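Local coordinates for sialidase domain-containing protein (Dyadobacter fermentans, PDB 5HX0) that is of unknown function but, as a BNR-repeat protein of the sialidase-like family, probably adopts a beta-propeller fold and may act on glycans, at the interface of chains A and B. Sequence-based numbering; all coordinates share one arbitrary frame. Chains: chain A/B, Uncharacterized protein Dfer_1899.

The interface of chains A and B. Residues chain A 94-95, 97, 118-120, 122-123; chain B 94-95, 97, 115, 118-120, 122.
Two tyrosines, A:Tyr97 and B:Tyr97, reach toward each other tip to tip across the two-fold axis of this homodimeric contact, which may or may not be the biological dimer. Each ring has CG anti to its own carbonyl carbon and lies against the opposite Ser118 and Pro120, with A:Tyr97 CZ 3.6 Å from B:Ser118 CB. A small serine suits this spot because the ring can come close to its backbone. A second apolar patch forms where A:Pro94 and B:Pro94 cross at about a right angle, their rigid rings meeting at A:Pro94 CB and B:Pro94 CG, 3.7 Å apart.

Tyrosine also brings a hydroxyl to this apolar centre: A:Tyr97 OH donates to the backbone carbonyl B:His119 O at 2.7 Å, approaching from above the carbonyl plane. A:Tyr97 OH also accepts from the amide A:Asn95 ND2, 3.0 Å away, so its rotation is probably fixed. A:Asn95 ND2 gives its other N-H to B:Pro94 O at 2.8 Å, a fairly straight bond (157° at H). Asparagine suits the place because one flat amide serves both acceptors nearly in its plane, while its CG packs on B:Gly122 CA, where no side chain intervenes. All these bonds recur with the chains exchanged.

Symmetry breaks at the serines, where A:Ser118 OG and B:Ser118 OG hydrogen-bond at 2.8 Å: A:Ser118 OG takes the crowded position between the backbone N and the carbonyl carbon (chi1 45°), B:Ser118 OG the one anti to its carbonyl carbon (chi1 -51°). At the rim, water 2 bridges A:Pro120 O and B:Asn95 O, lying 2.7 Å from B:Asn95 O.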
loop_
_atom_site.group_PDB
_atom_site.type_symbol
_atom_site.label_atom_id
_atom_site.label_comp_id
_atom_site.label_asym_id
_atom_site.label_seq_id
_atom_site.Cartn_x
_atom_site.Cartn_y
_atom_site.Cartn_z
ATOM N N PRO A 94 7.492 -5.908 -3.924
ATOM C CA PRO A 94 6.204 -6.073 -3.214
ATOM C C PRO A 94 5.535 -4.752 -2.888
ATOM O O PRO A 94 4.302 -4.690 -2.799
ATOM C CB PRO A 94 6.594 -6.835 -1.933
ATOM C CG PRO A 94 8.085 -6.487 -1.720
ATOM C CD PRO A 94 8.632 -6.427 -3.136
ATOM N N ASN A 95 6.309 -3.673 -2.751
ATOM C CA ASN A 95 5.732 -2.389 -2.365
ATOM C C ASN A 95 5.534 -1.433 -3.542
ATOM O O ASN A 95 5.485 -0.221 -3.329
ATOM C CB ASN A 95 6.590 -1.741 -1.284
ATOM C CG ASN A 95 6.573 -2.546 -0.001
ATOM O OD1 ASN A 95 7.532 -3.256 0.320
ATOM N ND2 ASN A 95 5.447 -2.493 0.707
ATOM N N TYR A 97 3.155 0.456 -5.767
ATOM C CA TYR A 97 1.776 0.895 -5.646
ATOM C C TYR A 97 1.338 1.667 -6.881
ATOM O O TYR A 97 2.150 2.191 -7.638
ATOM C CB TYR A 97 1.584 1.796 -4.417
ATOM C CG TYR A 97 2.035 1.178 -3.102
ATOM C CD1 TYR A 97 1.980 -0.193 -2.895
ATOM C CD2 TYR A 97 2.515 1.983 -2.073
ATOM C CE1 TYR A 97 2.386 -0.765 -1.671
ATOM C CE2 TYR A 97 2.925 1.437 -0.853
ATOM C CZ TYR A 97 2.862 0.072 -0.648
ATOM O OH TYR A 97 3.283 -0.447 0.577
ATOM N N SER A 118 -3.025 -0.069 -3.358
ATOM C CA SER A 118 -1.974 -0.967 -2.893
ATOM C C SER A 118 -2.585 -2.349 -2.713
ATOM O O SER A 118 -3.508 -2.527 -1.908
ATOM C CB SER A 118 -1.354 -0.476 -1.586
ATOM O OG SER A 118 -2.356 -0.066 -0.670
ATOM N N HIS A 119 -2.090 -3.308 -3.459
ATOM C CA HIS A 119 -2.695 -4.643 -3.444
ATOM C C HIS A 119 -2.342 -5.349 -2.132
ATOM O O HIS A 119 -1.185 -5.322 -1.712
ATOM C CB HIS A 119 -2.182 -5.431 -4.649
ATOM C CG HIS A 119 -2.992 -6.641 -5.006
ATOM N ND1 HIS A 119 -4.375 -6.653 -5.012
ATOM C CD2 HIS A 119 -2.601 -7.873 -5.408
ATOM C CE1 HIS A 119 -4.793 -7.843 -5.413
ATOM N NE2 HIS A 119 -3.736 -8.599 -5.660
ATOM N N PRO A 120 -3.304 -5.965 -1.445
ATOM C CA PRO A 120 -2.965 -6.657 -0.183
ATOM C C PRO A 120 -1.999 -7.816 -0.362
ATOM O O PRO A 120 -1.344 -8.219 0.611
ATOM C CB PRO A 120 -4.338 -7.139 0.324
ATOM C CG PRO A 120 -5.308 -6.109 -0.246
ATOM C CD PRO A 120 -4.757 -5.897 -1.662
ATOM N N GLY A 122 0.562 -8.180 -2.862
ATOM C CA GLY A 122 1.868 -7.968 -3.469
ATOM C C GLY A 122 1.953 -6.636 -4.201
ATOM O O GLY A 122 1.189 -5.706 -3.925
ATOM N N GLY A 123 2.912 -6.578 -5.149
ATOM C CA GLY A 123 3.192 -5.358 -5.897
ATOM C C GLY A 123 2.334 -5.241 -7.147
ATOM O O GLY A 123 1.965 -6.246 -7.769
ATOM N N PRO B 94 5.981 -7.490 3.744
ATOM C CA PRO B 94 6.057 -6.189 3.051
ATOM C C PRO B 94 4.700 -5.576 2.764
ATOM O O PRO B 94 4.594 -4.346 2.681
ATOM C CB PRO B 94 6.797 -6.519 1.746
ATOM C CG PRO B 94 6.488 -8.033 1.530
ATOM C CD PRO B 94 6.523 -8.592 2.928
ATOM N N ASN B 95 3.647 -6.390 2.622
ATOM C CA ASN B 95 2.328 -5.863 2.313
ATOM C C ASN B 95 1.421 -5.741 3.538
ATOM O O ASN B 95 0.195 -5.716 3.398
ATOM C CB ASN B 95 1.682 -6.717 1.215
ATOM C CG ASN B 95 2.499 -6.686 -0.069
ATOM O OD1 ASN B 95 3.248 -7.620 -0.371
ATOM N ND2 ASN B 95 2.410 -5.573 -0.797
ATOM N N TYR B 97 -0.445 -3.454 5.891
ATOM C CA TYR B 97 -0.920 -2.088 5.755
ATOM C C TYR B 97 -1.689 -1.691 7.015
ATOM O O TYR B 97 -2.190 -2.534 7.748
ATOM C CB TYR B 97 -1.841 -1.920 4.533
ATOM C CG TYR B 97 -1.248 -2.341 3.196
ATOM C CD1 TYR B 97 0.116 -2.230 2.938
ATOM C CD2 TYR B 97 -2.070 -2.849 2.186
ATOM C CE1 TYR B 97 0.652 -2.615 1.702
ATOM C CE2 TYR B 97 -1.547 -3.225 0.957
ATOM C CZ TYR B 97 -0.188 -3.110 0.717
ATOM O OH TYR B 97 0.323 -3.503 -0.515
ATOM N N LEU B 115 -8.213 2.076 3.937
ATOM C CA LEU B 115 -6.767 2.145 4.100
ATOM C C LEU B 115 -6.404 3.420 4.845
ATOM O O LEU B 115 -6.867 4.507 4.489
ATOM C CB LEU B 115 -6.058 2.092 2.751
ATOM C CG LEU B 115 -4.536 2.176 2.933
ATOM C CD1 LEU B 115 -3.942 0.828 3.342
ATOM C CD2 LEU B 115 -3.912 2.650 1.695
ATOM N N SER B 118 -0.246 2.705 3.500
ATOM C CA SER B 118 0.717 1.722 3.014
ATOM C C SER B 118 2.056 2.435 2.892
ATOM O O SER B 118 2.164 3.438 2.174
ATOM C CB SER B 118 0.303 1.140 1.660
ATOM O OG SER B 118 -1.032 0.662 1.663
ATOM N N HIS B 119 3.062 1.929 3.590
ATOM C CA HIS B 119 4.382 2.555 3.551
ATOM C C HIS B 119 5.076 2.250 2.225
ATOM O O HIS B 119 5.088 1.088 1.783
ATOM C CB HIS B 119 5.207 2.051 4.744
ATOM C CG HIS B 119 6.433 2.867 5.037
ATOM N ND1 HIS B 119 6.409 4.243 5.142
ATOM C CD2 HIS B 119 7.706 2.491 5.305
ATOM C CE1 HIS B 119 7.621 4.679 5.445
ATOM N NE2 HIS B 119 8.426 3.636 5.553
ATOM N N PRO B 120 5.612 3.256 1.536
ATOM C CA PRO B 120 6.271 2.990 0.244
ATOM C C PRO B 120 7.497 2.093 0.348
ATOM O O PRO B 120 7.900 1.533 -0.674
ATOM C CB PRO B 120 6.645 4.393 -0.257
ATOM C CG PRO B 120 5.684 5.315 0.446
ATOM C CD PRO B 120 5.456 4.699 1.798
ATOM N N GLY B 122 8.039 -0.597 2.733
ATOM C CA GLY B 122 7.960 -1.885 3.411
ATOM C C GLY B 122 6.641 -2.037 4.145
ATOM O O GLY B 122 5.674 -1.320 3.872
HETATM O O HOH W 1 6.414 2.384 -3.100
HETATM O O HOH W 2 -2.299 -6.671 3.270
#